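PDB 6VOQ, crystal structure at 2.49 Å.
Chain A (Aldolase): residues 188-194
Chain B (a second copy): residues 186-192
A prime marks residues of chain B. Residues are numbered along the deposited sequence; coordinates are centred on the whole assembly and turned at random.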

ATOM      1  N   PHE A 188      -9.857 -10.701   6.418  1.00 25.86           N
ATOM      2  CA  PHE A 188      -9.411 -11.333   5.181  1.00 27.62           C
ATOM      3  C   PHE A 188      -7.976 -11.808   5.274  1.00 23.11           C
ATOM      4  O   PHE A 188      -7.621 -12.809   4.647  1.00 37.50           O
ATOM      5  CB  PHE A 188      -9.608 -10.383   4.010  1.00 25.31           C
ATOM      6  CG  PHE A 188     -11.045 -10.222   3.641  1.00 31.72           C
ATOM      7  CD1 PHE A 188     -11.662 -11.143   2.812  1.00 26.18           C
ATOM      8  CD2 PHE A 188     -11.797  -9.189   4.179  1.00 23.53           C
ATOM      9  CE1 PHE A 188     -12.999 -11.007   2.489  1.00 32.14           C
ATOM     10  CE2 PHE A 188     -13.118  -9.045   3.862  1.00 24.69           C
ATOM     11  CZ  PHE A 188     -13.728  -9.955   3.009  1.00 26.90           C
ATOM     12  N   THR A 189      -7.157 -11.139   6.083  1.00 26.84           N
ATOM     13  CA  THR A 189      -5.793 -11.603   6.310  1.00 22.75           C
ATOM     14  C   THR A 189      -5.777 -12.919   7.080  1.00 28.38           C
ATOM     15  O   THR A 189      -5.026 -13.843   6.747  1.00 24.02           O
ATOM     16  CB  THR A 189      -5.007 -10.536   7.073  1.00 26.92           C
ATOM     17  OG1 THR A 189      -4.869  -9.368   6.251  1.00 22.87           O
ATOM     18  CG2 THR A 189      -3.625 -11.060   7.469  1.00 23.62           C
ATOM     19  N   LEU A 190      -6.584 -13.010   8.134  1.00 25.45           N
ATOM     20  CA  LEU A 190      -6.598 -14.228   8.926  1.00 25.17           C
ATOM     21  C   LEU A 190      -7.176 -15.387   8.138  1.00 27.64           C
ATOM     22  O   LEU A 190      -6.722 -16.523   8.301  1.00 34.45           O
ATOM     23  CB  LEU A 190      -7.372 -13.999  10.220  1.00 26.57           C
ATOM     24  CG  LEU A 190      -6.645 -13.050  11.178  1.00 26.12           C
ATOM     25  CD1 LEU A 190      -7.572 -12.553  12.281  1.00 27.13           C
ATOM     26  CD2 LEU A 190      -5.432 -13.757  11.761  1.00 27.36           C
ATOM     27  N   GLY A 191      -8.147 -15.115   7.263  1.00 30.89           N
ATOM     28  CA  GLY A 191      -8.635 -16.148   6.367  1.00 28.73           C
ATOM     29  C   GLY A 191      -9.252 -17.302   7.131  1.00 33.02           C
ATOM     30  O   GLY A 191     -10.025 -17.112   8.075  1.00 33.01           O
ATOM     31  N   ASN A 192      -8.906 -18.522   6.738  1.00 30.87           N
ATOM     32  CA  ASN A 192      -9.451 -19.704   7.379  1.00 33.12           C
ATOM     33  C   ASN A 192      -8.545 -20.255   8.480  1.00 33.06           C
ATOM     34  O   ASN A 192      -8.734 -21.399   8.913  1.00 36.73           O
ATOM     35  CB  ASN A 192      -9.734 -20.776   6.326  1.00 44.83           C
ATOM     36  CG  ASN A 192      -8.554 -21.011   5.408  1.00 62.25           C
ATOM     37  OD1 ASN A 192      -7.398 -21.062   5.847  1.00 63.78           O
ATOM     38  ND2 ASN A 192      -8.838 -21.160   4.123  1.00 71.62           N
ATOM     39  N   ARG A 193      -7.568 -19.474   8.937  1.00 29.86           N
ATOM     40  CA  ARG A 193      -6.751 -19.895  10.062  1.00 32.84           C
ATOM     41  C   ARG A 193      -7.566 -19.837  11.349  1.00 35.23           C
ATOM     42  O   ARG A 193      -8.528 -19.072  11.466  1.00 31.45           O
ATOM     43  CB  ARG A 193      -5.515 -19.015  10.186  1.00 28.57           C
ATOM     44  CG  ARG A 193      -4.544 -19.138   9.061  1.00 30.22           C
ATOM     45  CD  ARG A 193      -3.426 -18.154   9.280  1.00 38.92           C
ATOM     46  NE  ARG A 193      -2.485 -18.080   8.169  1.00 39.70           N
ATOM     47  CZ  ARG A 193      -1.278 -18.633   8.181  1.00 49.06           C
ATOM     48  NH1 ARG A 193      -0.873 -19.314   9.251  1.00 34.24           N
ATOM     49  NH2 ARG A 193      -0.476 -18.505   7.125  1.00 35.94           N
ATOM     50  N   GLU A 194      -7.179 -20.654  12.324  1.00 29.46           N
ATOM     51  CA  GLU A 194      -7.902 -20.677  13.586  1.00 29.00           C
ATOM     52  C   GLU A 194      -7.595 -19.416  14.380  1.00 26.78           C
ATOM     53  O   GLU A 194      -6.444 -19.160  14.734  1.00 29.72           O
ATOM     54  CB  GLU A 194      -7.556 -21.917  14.401  1.00 33.87           C
ATOM     55  CG  GLU A 194      -8.368 -21.998  15.692  1.00 31.07           C
ATOM     56  CD  GLU A 194      -8.022 -23.209  16.531  1.00 43.24           C
ATOM     57  OE1 GLU A 194      -7.171 -24.019  16.097  1.00 40.70           O
ATOM     58  OE2 GLU A 194      -8.603 -23.350  17.629  1.00 41.96           O
TER
ATOM     59  N   LEU B 186       5.402 -11.741   5.575  1.00 27.77           N
ATOM     60  CA  LEU B 186       5.837 -12.853   4.747  1.00 25.30           C
ATOM     61  C   LEU B 186       5.143 -14.141   5.147  1.00 28.04           C
ATOM     62  O   LEU B 186       4.836 -14.969   4.282  1.00 32.36           O
ATOM     63  CB  LEU B 186       7.348 -13.018   4.843  1.00 26.74           C
ATOM     64  CG  LEU B 186       8.123 -12.002   4.030  1.00 30.06           C
ATOM     65  CD1 LEU B 186       9.560 -11.954   4.519  1.00 25.20           C
ATOM     66  CD2 LEU B 186       8.042 -12.389   2.570  1.00 24.84           C
ATOM     67  N   ILE B 187       4.889 -14.325   6.445  1.00 24.89           N
ATOM     68  CA  ILE B 187       4.157 -15.500   6.901  1.00 23.60           C
ATOM     69  C   ILE B 187       2.818 -15.593   6.178  1.00 23.55           C
ATOM     70  O   ILE B 187       2.490 -16.615   5.567  1.00 24.54           O
ATOM     71  CB  ILE B 187       3.988 -15.460   8.430  1.00 26.55           C
ATOM     72  CG1 ILE B 187       5.345 -15.642   9.106  1.00 32.42           C
ATOM     73  CG2 ILE B 187       3.031 -16.543   8.907  1.00 25.95           C
ATOM     74  CD1 ILE B 187       5.334 -15.428  10.600  1.00 32.34           C
ATOM     75  N   PHE B 188       2.045 -14.506   6.185  1.00 25.86           N
ATOM     76  CA  PHE B 188       0.724 -14.570   5.570  1.00 27.62           C
ATOM     77  C   PHE B 188       0.806 -14.620   4.059  1.00 23.11           C
ATOM     78  O   PHE B 188      -0.051 -15.234   3.419  1.00 37.50           O
ATOM     79  CB  PHE B 188      -0.129 -13.403   6.044  1.00 25.31           C
ATOM     80  CG  PHE B 188      -0.565 -13.555   7.462  1.00 31.72           C
ATOM     81  CD1 PHE B 188      -1.682 -14.312   7.774  1.00 26.18           C
ATOM     82  CD2 PHE B 188       0.180 -12.998   8.490  1.00 23.53           C
ATOM     83  CE1 PHE B 188      -2.073 -14.471   9.090  1.00 32.14           C
ATOM     84  CE2 PHE B 188      -0.202 -13.148   9.793  1.00 24.69           C
ATOM     85  CZ  PHE B 188      -1.337 -13.885  10.102  1.00 26.90           C
ATOM     86  N   THR B 189       1.848 -14.028   3.478  1.00 26.84           N
ATOM     87  CA  THR B 189       2.055 -14.129   2.038  1.00 22.75           C
ATOM     88  C   THR B 189       2.401 -15.556   1.627  1.00 28.38           C
ATOM     89  O   THR B 189       1.883 -16.077   0.634  1.00 24.02           O
ATOM     90  CB  THR B 189       3.167 -13.172   1.609  1.00 26.92           C
ATOM     91  OG1 THR B 189       2.741 -11.819   1.829  1.00 22.87           O
ATOM     92  CG2 THR B 189       3.517 -13.374   0.133  1.00 23.62           C
ATOM     93  N   LEU B 190       3.302 -16.194   2.370  1.00 25.45           N
ATOM     94  CA  LEU B 190       3.697 -17.547   2.017  1.00 25.17           C
ATOM     95  C   LEU B 190       2.553 -18.521   2.220  1.00 27.64           C
ATOM     96  O   LEU B 190       2.415 -19.473   1.446  1.00 34.45           O
ATOM     97  CB  LEU B 190       4.923 -17.960   2.824  1.00 26.57           C
ATOM     98  CG  LEU B 190       6.181 -17.187   2.416  1.00 26.12           C
ATOM     99  CD1 LEU B 190       7.290 -17.340   3.449  1.00 27.13           C
ATOM    100  CD2 LEU B 190       6.640 -17.660   1.046  1.00 27.36           C
ATOM    101  N   GLY B 191       1.710 -18.282   3.228  1.00 30.89           N
ATOM    102  CA  GLY B 191       0.508 -19.083   3.383  1.00 28.73           C
ATOM    103  C   GLY B 191       0.839 -20.542   3.625  1.00 33.02           C
ATOM    104  O   GLY B 191       1.721 -20.881   4.419  1.00 33.01           O
ATOM    105  N   ASN B 192       0.138 -21.428   2.928  1.00 30.87           N
ATOM    106  CA  ASN B 192       0.350 -22.855   3.093  1.00 33.12           C
ATOM    107  C   ASN B 192       1.320 -23.435   2.063  1.00 33.06           C
ATOM    108  O   ASN B 192       1.378 -24.660   1.899  1.00 36.73           O
ATOM    109  CB  ASN B 192      -0.993 -23.584   3.040  1.00 44.83           C
ATOM    110  CG  ASN B 192      -1.826 -23.177   1.844  1.00 62.25           C
ATOM    111  OD1 ASN B 192      -1.316 -23.027   0.726  1.00 63.78           O
ATOM    112  ND2 ASN B 192      -3.119 -22.997   2.070  1.00 71.62           N
TER
HETATM  113  O   HOH W   1      -1.664 -16.911   5.085  1.00 32.48           O
HETATM  114  O   HOH W   2       2.638 -19.270   6.344  1.00 41.94           O

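Phe188 opens the chain A stretch without touching chain B: its nearest side-chain approach is 9.6 Å, from Phe188 CB to Phe188′ CD1. Its counterpart Phe188′ behaves differently although the two share the same rotamer (chi1 −72°, chi2 −84°), so the difference lies in where each copy sits, not in side-chain conformation. The CA-to-CB bond of Phe188′ points toward chain A, and its ring becomes the main surface on which the contact is built.

Thr189 meets that ring first. Its CG2 lies 4.0 Å from the ring centroid of Phe188′ and 19° off the ring normal, which places the methyl over one face and supports a CH-pi interaction. The backbone also approaches, with Thr189 O 3.5 Å from Phe188′ CD1. Thr189 OG1 is hydrogen-bonded elsewhere in the structure.

Leu190 contributes less. Its CA-to-CB bond points away, yet the side-chain end returns far enough for CD2 to reach 4.4 Å from Phe188′ CE1, a loose apolar contact.

At Gly191 the chain leaves the helix with positive phi (62°), a conformation that favours glycine. Gly191 is the second residue of a type II′ turn from Leu190 to Arg193, closed by the hydrogen bond from Arg193 N to Leu190 O at 3.1 Å.

The turn leads into Arg193, whose CA-to-CB bond points toward chain B and whose chi2 and chi3 are both t (177° and −174°). This extended side chain brings NE to 3.7 Å from Phe188′ CE1 and NH2 to 3.9 Å from Gly191′ CA. No direct hydrogen bond joins the stretches; water supplies the polar link. Water 1 accepts from Arg193 NH2 (2.8 Å) and donates to Phe188′ O (2.9 Å). Water 2 accepts only weakly from Arg193 NH2 (3.3 Å), while donating to Ile187′ O (2.8 Å) and Gly191′ O (2.7 Å).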